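Local coordinates for protein giardin subunit alpha-1 (Giardia intestinalis, PDB 4EVF) that binds phospholipid membranes in a calcium-dependent way and takes part in parasite attachment to the intestinal mucosa and in cytoskeletal remodelling, at residues V77-H81 with R249-M255; I23-A27 with L67-F71; C259-K263 with L291-K295. All coordinates share one frame; numbering follows the deposited sequence.

Interaction 1 of 3, residues V77-H81 with R249-M255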
loop_
_atom_site.group_PDB
_atom_site.type_symbol
_atom_site.label_atom_id
_atom_site.label_comp_id
_atom_site.label_asym_id
_atom_site.label_seq_id
_atom_site.Cartn_x
_atom_site.Cartn_y
_atom_site.Cartn_z
ATOM N N VAL A 77 10.209 7.416 1.844
ATOM C CA VAL A 77 8.869 7.563 2.404
ATOM C C VAL A 77 8.438 6.265 3.087
ATOM O O VAL A 77 8.143 6.255 4.285
ATOM C CB VAL A 77 7.843 7.962 1.322
ATOM C CG1 VAL A 77 6.413 7.900 1.881
ATOM C CG2 VAL A 77 8.149 9.354 0.774
ATOM N N ARG A 78 8.418 5.172 2.327
ATOM C CA ARG A 78 8.036 3.870 2.875
ATOM C C ARG A 78 8.895 3.455 4.070
ATOM O O ARG A 78 8.374 2.989 5.093
ATOM C CB ARG A 78 8.026 2.786 1.790
ATOM C CG ARG A 78 7.419 1.455 2.240
ATOM C CD ARG A 78 7.478 0.368 1.152
ATOM N NE ARG A 78 6.663 0.655 -0.034
ATOM C CZ ARG A 78 5.353 0.420 -0.115
ATOM N NH1 ARG A 78 4.686 0.694 -1.232
ATOM N NH2 ARG A 78 4.705 -0.079 0.929
ATOM N N ALA A 79 10.211 3.627 3.958
ATOM C CA ALA A 79 11.114 3.283 5.051
ATOM C C ALA A 79 10.775 4.036 6.339
ATOM O O ALA A 79 10.809 3.457 7.428
ATOM C CB ALA A 79 12.560 3.558 4.657
ATOM N N GLN A 80 10.471 5.326 6.215
ATOM C CA GLN A 80 10.154 6.156 7.382
ATOM C C GLN A 80 8.808 5.747 8.003
ATOM O O GLN A 80 8.655 5.729 9.233
ATOM C CB GLN A 80 10.149 7.646 7.013
ATOM C CG GLN A 80 9.790 8.578 8.171
ATOM C CD GLN A 80 10.847 8.608 9.251
ATOM O OE1 GLN A 80 10.575 8.315 10.423
ATOM N NE2 GLN A 80 12.063 8.970 8.870
ATOM N N HIS A 81 7.838 5.419 7.151
ATOM C CA HIS A 81 6.557 4.874 7.619
ATOM C C HIS A 81 6.775 3.611 8.450
ATOM O O HIS A 81 6.154 3.423 9.501
ATOM C CB HIS A 81 5.648 4.539 6.443
ATOM C CG HIS A 81 5.009 5.729 5.800
ATOM N ND1 HIS A 81 4.629 6.852 6.507
ATOM C CD2 HIS A 81 4.666 5.961 4.511
ATOM C CE1 HIS A 81 4.087 7.727 5.677
ATOM N NE2 HIS A 81 4.101 7.211 4.460
ATOM N N ARG A 249 -2.857 8.667 3.723
ATOM C CA ARG A 249 -1.601 9.334 3.391
ATOM C C ARG A 249 -0.509 8.312 3.071
ATOM O O ARG A 249 0.265 8.488 2.124
ATOM C CB ARG A 249 -1.144 10.253 4.525
ATOM C CG ARG A 249 0.224 10.859 4.254
ATOM C CD ARG A 249 1.087 10.892 5.506
ATOM N NE ARG A 249 2.508 11.031 5.181
ATOM C CZ ARG A 249 3.461 11.250 6.080
ATOM N NH1 ARG A 249 3.145 11.376 7.357
ATOM N NH2 ARG A 249 4.728 11.358 5.699
ATOM N N ARG A 250 -0.447 7.246 3.864
ATOM C CA ARG A 250 0.510 6.185 3.587
ATOM C C ARG A 250 0.291 5.608 2.193
ATOM O O ARG A 250 1.174 5.706 1.350
ATOM C CB ARG A 250 0.471 5.092 4.658
ATOM C CG ARG A 250 1.012 5.565 6.015
ATOM C CD ARG A 250 1.173 4.398 6.983
ATOM N NE ARG A 250 -0.100 3.728 7.257
ATOM C CZ ARG A 250 -0.856 3.957 8.332
ATOM N NH1 ARG A 250 -0.469 4.835 9.247
ATOM N NH2 ARG A 250 -1.995 3.290 8.497
ATOM N N ILE A 251 -0.883 5.046 1.931
ATOM C CA ILE A 251 -1.080 4.327 0.671
ATOM C C ILE A 251 -1.174 5.237 -0.556
ATOM O O ILE A 251 -0.720 4.869 -1.646
ATOM C CB ILE A 251 -2.274 3.331 0.724
ATOM C CG1 ILE A 251 -3.621 4.040 0.594
ATOM C CG2 ILE A 251 -2.245 2.501 2.009
ATOM C CD1 ILE A 251 -4.798 3.099 0.861
ATOM N N THR A 252 -1.739 6.430 -0.392
ATOM C CA THR A 252 -1.799 7.364 -1.517
ATOM C C THR A 252 -0.404 7.907 -1.851
ATOM O O THR A 252 -0.009 7.943 -3.017
ATOM C CB THR A 252 -2.789 8.513 -1.265
ATOM O OG1 THR A 252 -4.022 7.974 -0.770
ATOM C CG2 THR A 252 -3.064 9.278 -2.548
ATOM N N GLY A 253 0.346 8.291 -0.821
ATOM C CA GLY A 253 1.680 8.848 -0.984
ATOM C C GLY A 253 2.691 7.891 -1.600
ATOM O O GLY A 253 3.564 8.311 -2.366
ATOM N N MET A 254 2.560 6.606 -1.282
ATOM C CA MET A 254 3.494 5.587 -1.759
ATOM C C MET A 254 3.069 4.906 -3.051
ATOM O O MET A 254 3.917 4.447 -3.814
ATOM C CB MET A 254 3.671 4.481 -0.708
ATOM C CG MET A 254 4.473 4.865 0.523
ATOM S SD MET A 254 4.624 3.488 1.668
ATOM C CE MET A 254 2.921 3.017 1.940
ATOM N N MET A 255 1.765 4.804 -3.285
ATOM C CA MET A 255 1.271 3.773 -4.199
ATOM C C MET A 255 0.174 4.187 -5.171
ATOM O O MET A 255 -0.284 3.362 -5.966
ATOM C CB MET A 255 0.787 2.554 -3.392
ATOM C CG MET A 255 1.906 1.619 -2.947
ATOM S SD MET A 255 2.527 0.601 -4.309
ATOM C CE MET A 255 1.440 -0.827 -4.210
HETATM O O HOH W 1 6.051 2.676 -3.337
HETATM O O HOH W 2 2.961 8.288 2.042
#
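H81 of helix 74-87 and the pair R249 and R250 of helix 245-255 meet near the centre of the molecule, where the predicted second and fourth annexin repeats face each other; helices of these two repeats line the hydrophilic central passage in annexins, and the polar lining here is consistent with that. The two segments run nearly antiparallel, at 156°, with their axes 10.5 Å apart. R250 CG stands over the middle of one face of the H81 imidazole, 3.7 Å from the ring centroid and almost on the ring normal, a CH-pi contact. R249 comes to the ring edge instead: H81 CE1 points into the centre of the guanidinium face, 3.6 Å from R249 CZ, the two planes 72° apart. Water 2 lies in the ring plane, 2.9 Å from H81 NE2, and probably donates to R249 O.

One turn along, M254 SD sits in the crook of R78. The bend at chi3 (-65°) folds the arginine back over the sulfur, which is 3.5 Å from R78 CB and also lies above the middle of the guanidinium. M255 CG touches the guanidinium edge, 3.4 Å from R78 NH1, and water 1 accepts from R78 NH1 and donates to M254 O. V77 CG1 closes on M254 CG at 3.8 Å.

Each arginine spends its charged end on other partners: R249 on D69, R250 on D97, R78 on the carbonyl of T98. No direct hydrogen bond joins the segments, and the surrounding arginines would probably favour a neutral imidazole, though the aspartates paired with R249 and R250 may offset part of that effect.

Interaction 2 of 3, residues I23-A27 with L67-F71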
loop_
_atom_site.group_PDB
_atom_site.type_symbol
_atom_site.label_atom_id
_atom_site.label_comp_id
_atom_site.label_asym_id
_atom_site.label_seq_id
_atom_site.Cartn_x
_atom_site.Cartn_y
_atom_site.Cartn_z
ATOM N N ILE A 23 -2.027 21.255 -6.600
ATOM C CA ILE A 23 -0.819 20.454 -6.422
ATOM C C ILE A 23 -1.170 18.973 -6.522
ATOM O O ILE A 23 -0.473 18.200 -7.183
ATOM C CB ILE A 23 -0.128 20.754 -5.082
ATOM C CG1 ILE A 23 0.318 22.218 -5.035
ATOM C CG2 ILE A 23 1.025 19.780 -4.830
ATOM C CD1 ILE A 23 0.661 22.697 -3.642
ATOM N N ALA A 24 -2.266 18.585 -5.876
ATOM C CA ALA A 24 -2.752 17.220 -5.956
ATOM C C ALA A 24 -3.069 16.850 -7.397
ATOM O O ALA A 24 -2.760 15.745 -7.842
ATOM C CB ALA A 24 -3.996 17.028 -5.052
ATOM N N PHE A 25 -3.664 17.777 -8.139
ATOM C CA PHE A 25 -4.051 17.464 -9.509
ATOM C C PHE A 25 -2.833 17.205 -10.394
ATOM O O PHE A 25 -2.823 16.264 -11.199
ATOM C CB PHE A 25 -4.915 18.560 -10.135
ATOM C CG PHE A 25 -5.231 18.299 -11.582
ATOM C CD1 PHE A 25 -6.097 17.282 -11.935
ATOM C CD2 PHE A 25 -4.628 19.042 -12.588
ATOM C CE1 PHE A 25 -6.373 17.017 -13.265
ATOM C CE2 PHE A 25 -4.902 18.787 -13.916
ATOM C CZ PHE A 25 -5.774 17.772 -14.258
ATOM N N ILE A 26 -1.824 18.058 -10.258
ATOM C CA ILE A 26 -0.585 17.889 -11.013
ATOM C C ILE A 26 0.090 16.584 -10.618
ATOM O O ILE A 26 0.552 15.830 -11.470
ATOM C CB ILE A 26 0.391 19.055 -10.790
ATOM C CG1 ILE A 26 -0.198 20.355 -11.353
ATOM C CG2 ILE A 26 1.722 18.751 -11.451
ATOM C CD1 ILE A 26 0.415 21.609 -10.777
ATOM N N ALA A 27 0.144 16.306 -9.319
ATOM C CA ALA A 27 0.761 15.070 -8.868
ATOM C C ALA A 27 0.027 13.868 -9.455
ATOM O O ALA A 27 0.649 12.861 -9.789
ATOM C CB ALA A 27 0.791 15.004 -7.350
ATOM N N LEU A 67 1.145 15.514 0.149
ATOM C CA LEU A 67 1.616 16.242 -1.035
ATOM C C LEU A 67 3.144 16.246 -1.151
ATOM O O LEU A 67 3.697 16.070 -2.250
ATOM C CB LEU A 67 1.034 17.662 -1.066
ATOM C CG LEU A 67 -0.496 17.673 -1.205
ATOM C CD1 LEU A 67 -1.093 19.078 -1.092
ATOM C CD2 LEU A 67 -0.930 17.002 -2.500
ATOM N N MET A 68 3.810 16.432 -0.017
ATOM C CA MET A 68 5.266 16.284 0.098
ATOM C C MET A 68 5.733 14.906 -0.333
ATOM O O MET A 68 6.678 14.781 -1.110
ATOM C CB MET A 68 5.729 16.516 1.544
ATOM C CG MET A 68 5.491 17.925 2.066
ATOM S SD MET A 68 5.888 18.080 3.815
ATOM C CE MET A 68 7.644 17.700 3.844
ATOM N N ASP A 69 5.075 13.875 0.188
ATOM C CA ASP A 69 5.430 12.490 -0.102
ATOM C C ASP A 69 5.437 12.229 -1.607
ATOM O O ASP A 69 6.339 11.565 -2.133
ATOM C CB ASP A 69 4.431 11.524 0.559
ATOM C CG ASP A 69 4.561 11.475 2.078
ATOM O OD1 ASP A 69 5.551 11.999 2.637
ATOM O OD2 ASP A 69 3.671 10.878 2.719
ATOM N N LEU A 70 4.417 12.739 -2.290
ATOM C CA LEU A 70 4.270 12.530 -3.733
ATOM C C LEU A 70 5.439 13.082 -4.543
ATOM O O LEU A 70 5.664 12.666 -5.687
ATOM C CB LEU A 70 2.947 13.110 -4.236
ATOM C CG LEU A 70 1.713 12.370 -3.696
ATOM C CD1 LEU A 70 0.443 13.211 -3.869
ATOM C CD2 LEU A 70 1.560 11.001 -4.355
ATOM N N PHE A 71 6.182 14.014 -3.952
ATOM C CA PHE A 71 7.340 14.596 -4.643
ATOM C C PHE A 71 8.647 14.274 -3.928
ATOM O O PHE A 71 9.716 14.871 -4.193
ATOM C CB PHE A 71 7.121 16.087 -4.905
ATOM C CG PHE A 71 6.057 16.345 -5.938
ATOM C CD1 PHE A 71 6.284 16.014 -7.266
ATOM C CD2 PHE A 71 4.812 16.845 -5.579
ATOM C CE1 PHE A 71 5.307 16.219 -8.224
ATOM C CE2 PHE A 71 3.834 17.052 -6.531
ATOM C CZ PHE A 71 4.074 16.742 -7.850
#
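F71 reaches from just past the end of helix 62-70 across to I23 and A27 on helix 20-28, and its ring does much of the work in this apolar contact. The side chain starts well away from its partner: CB of F71 is still 7.1 Å from I23 CG2. With CG set anti to the carbonyl carbon (chi1 -69°), the ring then heads for helix 20-28. CG and the near ring carbons make no close contact with that helix; touching begins at the far end. CE2 of F71 reaches the methyl of A27 and has I23 CG2 beside it at 4.3 Å, this isoleucine branch lying at the ring edge. CZ, the tip, packs on A27 CB at 3.7 Å. The far corner of the ring thus meets an alanine, whose small side chain lets CZ also come near A27 CA.

L67 and L70 fill in the rest. CD2 of L67 settles on the backbone of A24, 3.9 Å from A24 CA, with A24 CB on one flank and I23 CG2, 4.1 Å from the same L67 methyl, on another. CD1 of L70 meets A27 CB at 3.9 Å, so that A27 CB has two partners, L70 CD1 and the F71 ring. A24 and A27 let the two segments come close, with the A24 and L67 CA atoms 6.7 Å apart, and no hydrogen bond crosses the interface.

Both segments belong to the predicted first annexin repeat, in an all-helical chain. Helix 4-16 covers I23 and touches F71 through L11, while L50 and I54 of helix 50-57 pack on the same ring. Helix 284-292 approaches A24 through I287, and its L291 packs against both A27 and L70.

Interaction 3 of 3, residues C259-K263 with L291-K295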
loop_
_atom_site.group_PDB
_atom_site.type_symbol
_atom_site.label_atom_id
_atom_site.label_comp_id
_atom_site.label_asym_id
_atom_site.label_seq_id
_atom_site.Cartn_x
_atom_site.Cartn_y
_atom_site.Cartn_z
ATOM N N CYS A 259 -1.865 1.825 -8.334
ATOM C CA CYS A 259 -3.113 1.203 -7.896
ATOM C C CYS A 259 -4.343 1.895 -8.450
ATOM O O CYS A 259 -5.430 1.749 -7.900
ATOM C CB CYS A 259 -3.215 1.229 -6.367
ATOM S SG CYS A 259 -1.933 0.311 -5.470
ATOM N N LEU A 260 -4.192 2.654 -9.525
ATOM C CA LEU A 260 -5.315 3.472 -9.980
ATOM C C LEU A 260 -6.551 2.670 -10.416
ATOM O O LEU A 260 -7.630 3.235 -10.585
ATOM C CB LEU A 260 -4.875 4.476 -11.048
ATOM C CG LEU A 260 -4.076 5.657 -10.491
ATOM C CD1 LEU A 260 -3.472 6.486 -11.613
ATOM C CD2 LEU A 260 -4.938 6.536 -9.566
ATOM N N GLY A 261 -6.395 1.359 -10.589
ATOM C CA GLY A 261 -7.523 0.486 -10.875
ATOM C C GLY A 261 -8.391 0.245 -9.645
ATOM O O GLY A 261 -9.408 -0.447 -9.697
ATOM N N ALA A 262 -7.990 0.837 -8.528
ATOM C CA ALA A 262 -8.712 0.671 -7.276
ATOM C C ALA A 262 -10.179 1.086 -7.418
ATOM O O ALA A 262 -11.075 0.415 -6.898
ATOM C CB ALA A 262 -8.021 1.448 -6.175
ATOM N N LYS A 263 -10.438 2.174 -8.145
ATOM C CA LYS A 263 -11.810 2.674 -8.241
ATOM C C LYS A 263 -12.791 1.661 -8.853
ATOM O O LYS A 263 -13.972 1.627 -8.494
ATOM C CB LYS A 263 -11.862 4.018 -8.974
ATOM C CG LYS A 263 -11.197 4.020 -10.321
ATOM C CD LYS A 263 -11.158 5.429 -10.909
ATOM C CE LYS A 263 -10.144 5.506 -12.044
ATOM N NZ LYS A 263 -10.164 6.830 -12.720
ATOM N N LEU A 291 -6.369 12.657 -6.480
ATOM C CA LEU A 291 -5.282 11.688 -6.621
ATOM C C LEU A 291 -5.756 10.316 -7.081
ATOM O O LEU A 291 -5.044 9.642 -7.827
ATOM C CB LEU A 291 -4.463 11.580 -5.331
ATOM C CG LEU A 291 -3.735 12.857 -4.890
ATOM C CD1 LEU A 291 -3.306 12.788 -3.427
ATOM C CD2 LEU A 291 -2.527 13.132 -5.801
ATOM N N TRP A 292 -6.954 9.909 -6.654
ATOM C CA TRP A 292 -7.481 8.587 -6.988
ATOM C C TRP A 292 -8.336 8.607 -8.251
ATOM O O TRP A 292 -8.815 7.574 -8.704
ATOM C CB TRP A 292 -8.232 7.967 -5.803
ATOM C CG TRP A 292 -7.302 7.509 -4.739
ATOM C CD1 TRP A 292 -6.999 8.155 -3.572
ATOM C CD2 TRP A 292 -6.504 6.320 -4.761
ATOM N NE1 TRP A 292 -6.073 7.428 -2.862
ATOM C CE2 TRP A 292 -5.762 6.293 -3.564
ATOM C CE3 TRP A 292 -6.365 5.260 -5.669
ATOM C CZ2 TRP A 292 -4.882 5.259 -3.254
ATOM C CZ3 TRP A 292 -5.489 4.229 -5.358
ATOM C CH2 TRP A 292 -4.757 4.239 -4.161
ATOM N N ARG A 293 -8.479 9.794 -8.830
ATOM C CA ARG A 293 -9.199 9.995 -10.084
ATOM C C ARG A 293 -10.665 9.596 -9.985
ATOM O O ARG A 293 -11.197 8.903 -10.851
ATOM C CB ARG A 293 -8.507 9.276 -11.249
ATOM C CG ARG A 293 -7.201 9.926 -11.650
ATOM C CD ARG A 293 -6.623 9.305 -12.922
ATOM N NE ARG A 293 -5.245 9.734 -13.121
ATOM C CZ ARG A 293 -4.415 9.193 -14.008
ATOM N NH1 ARG A 293 -4.822 8.194 -14.782
ATOM N NH2 ARG A 293 -3.171 9.644 -14.117
ATOM N N VAL A 294 -11.311 10.055 -8.936
ATOM C CA VAL A 294 -12.715 9.845 -8.800
ATOM C C VAL A 294 -13.412 11.149 -8.346
ATOM O O VAL A 294 -14.124 11.147 -7.378
ATOM C CB VAL A 294 -13.058 8.653 -7.889
ATOM C CG1 VAL A 294 -12.465 7.407 -8.469
ATOM C CG2 VAL A 294 -12.537 8.809 -6.528
ATOM N N LYS A 295 -13.205 12.238 -9.086
ATOM C CA LYS A 295 -13.970 13.462 -8.885
ATOM C C LYS A 295 -15.430 13.203 -9.230
ATOM O O LYS A 295 -16.313 13.983 -8.861
ATOM C CB LYS A 295 -13.434 14.581 -9.773
ATOM C CG LYS A 295 -11.969 14.910 -9.573
ATOM C CD LYS A 295 -11.500 15.930 -10.613
ATOM C CE LYS A 295 -10.038 16.271 -10.413
ATOM N NZ LYS A 295 -9.952 17.464 -9.522
HETATM O O HOH W 3 -8.523 4.922 -8.181
#
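K263 NZ donates to R293 O across 3.0 Å, the donor tilted 20° out of the carbonyl plane. On its way there the extended lysine chain slides past V294, squeezing tightly where K263 CD lies 3.4 Å from V294 CG1. Beside it, L260 CD1 stands over the centre of the R293 guanidinium face, 3.7 Å from R293 CZ. At the edge of the W292 indole, C259 O lies in the ring plane, 3.6 Å from W292 CZ3. A262 CB also packs on W292 CZ3, at 3.8 Å.

Several features hold these groups. Water 3 donates to W292 O (2.7 Å) and to L260 O, with a weak bond from K263 N. A type I beta turn from C259 to A262 shapes one side; on the other, R293, with positive phi (61°), ends helix 284-292 in a Schellman motif and presents its carbonyl to the lysine. W292 NE1 is probably hydrogen-bonded to T252 OG1, and S28 O receives R293 NH2.

Both segments lie in the predicted fourth annexin repeat. A231 of helix 227-240 packs on C259 and A262, I235 of that helix and M248 of helix 245-255 touch W292, and L291 packs on helices 20-28 and 62-70.

Overall arrangement
The three contacts are neighbours, their centres 13 to 16 Å apart. Interactions 1 and 2 are joined by a salt bridge, R249 NE to D69 OD2 at 2.7 Å, and by packing of L70 on the backbone of T252 and G253. Interactions 1 and 3 share a probable hydrogen bond between T252 OG1 and W292 NE1 (3.0 Å). L291 ties interaction 3 to interaction 2, its CD2 lying 3.5 Å from L70 CD1. Interactions 2 and 3 each lie within one predicted repeat, the first and the fourth, which L291 and the salt bridge bring together, while interaction 1 connects the fourth to the second near the chain centre. No calcium ion is bound at these contacts.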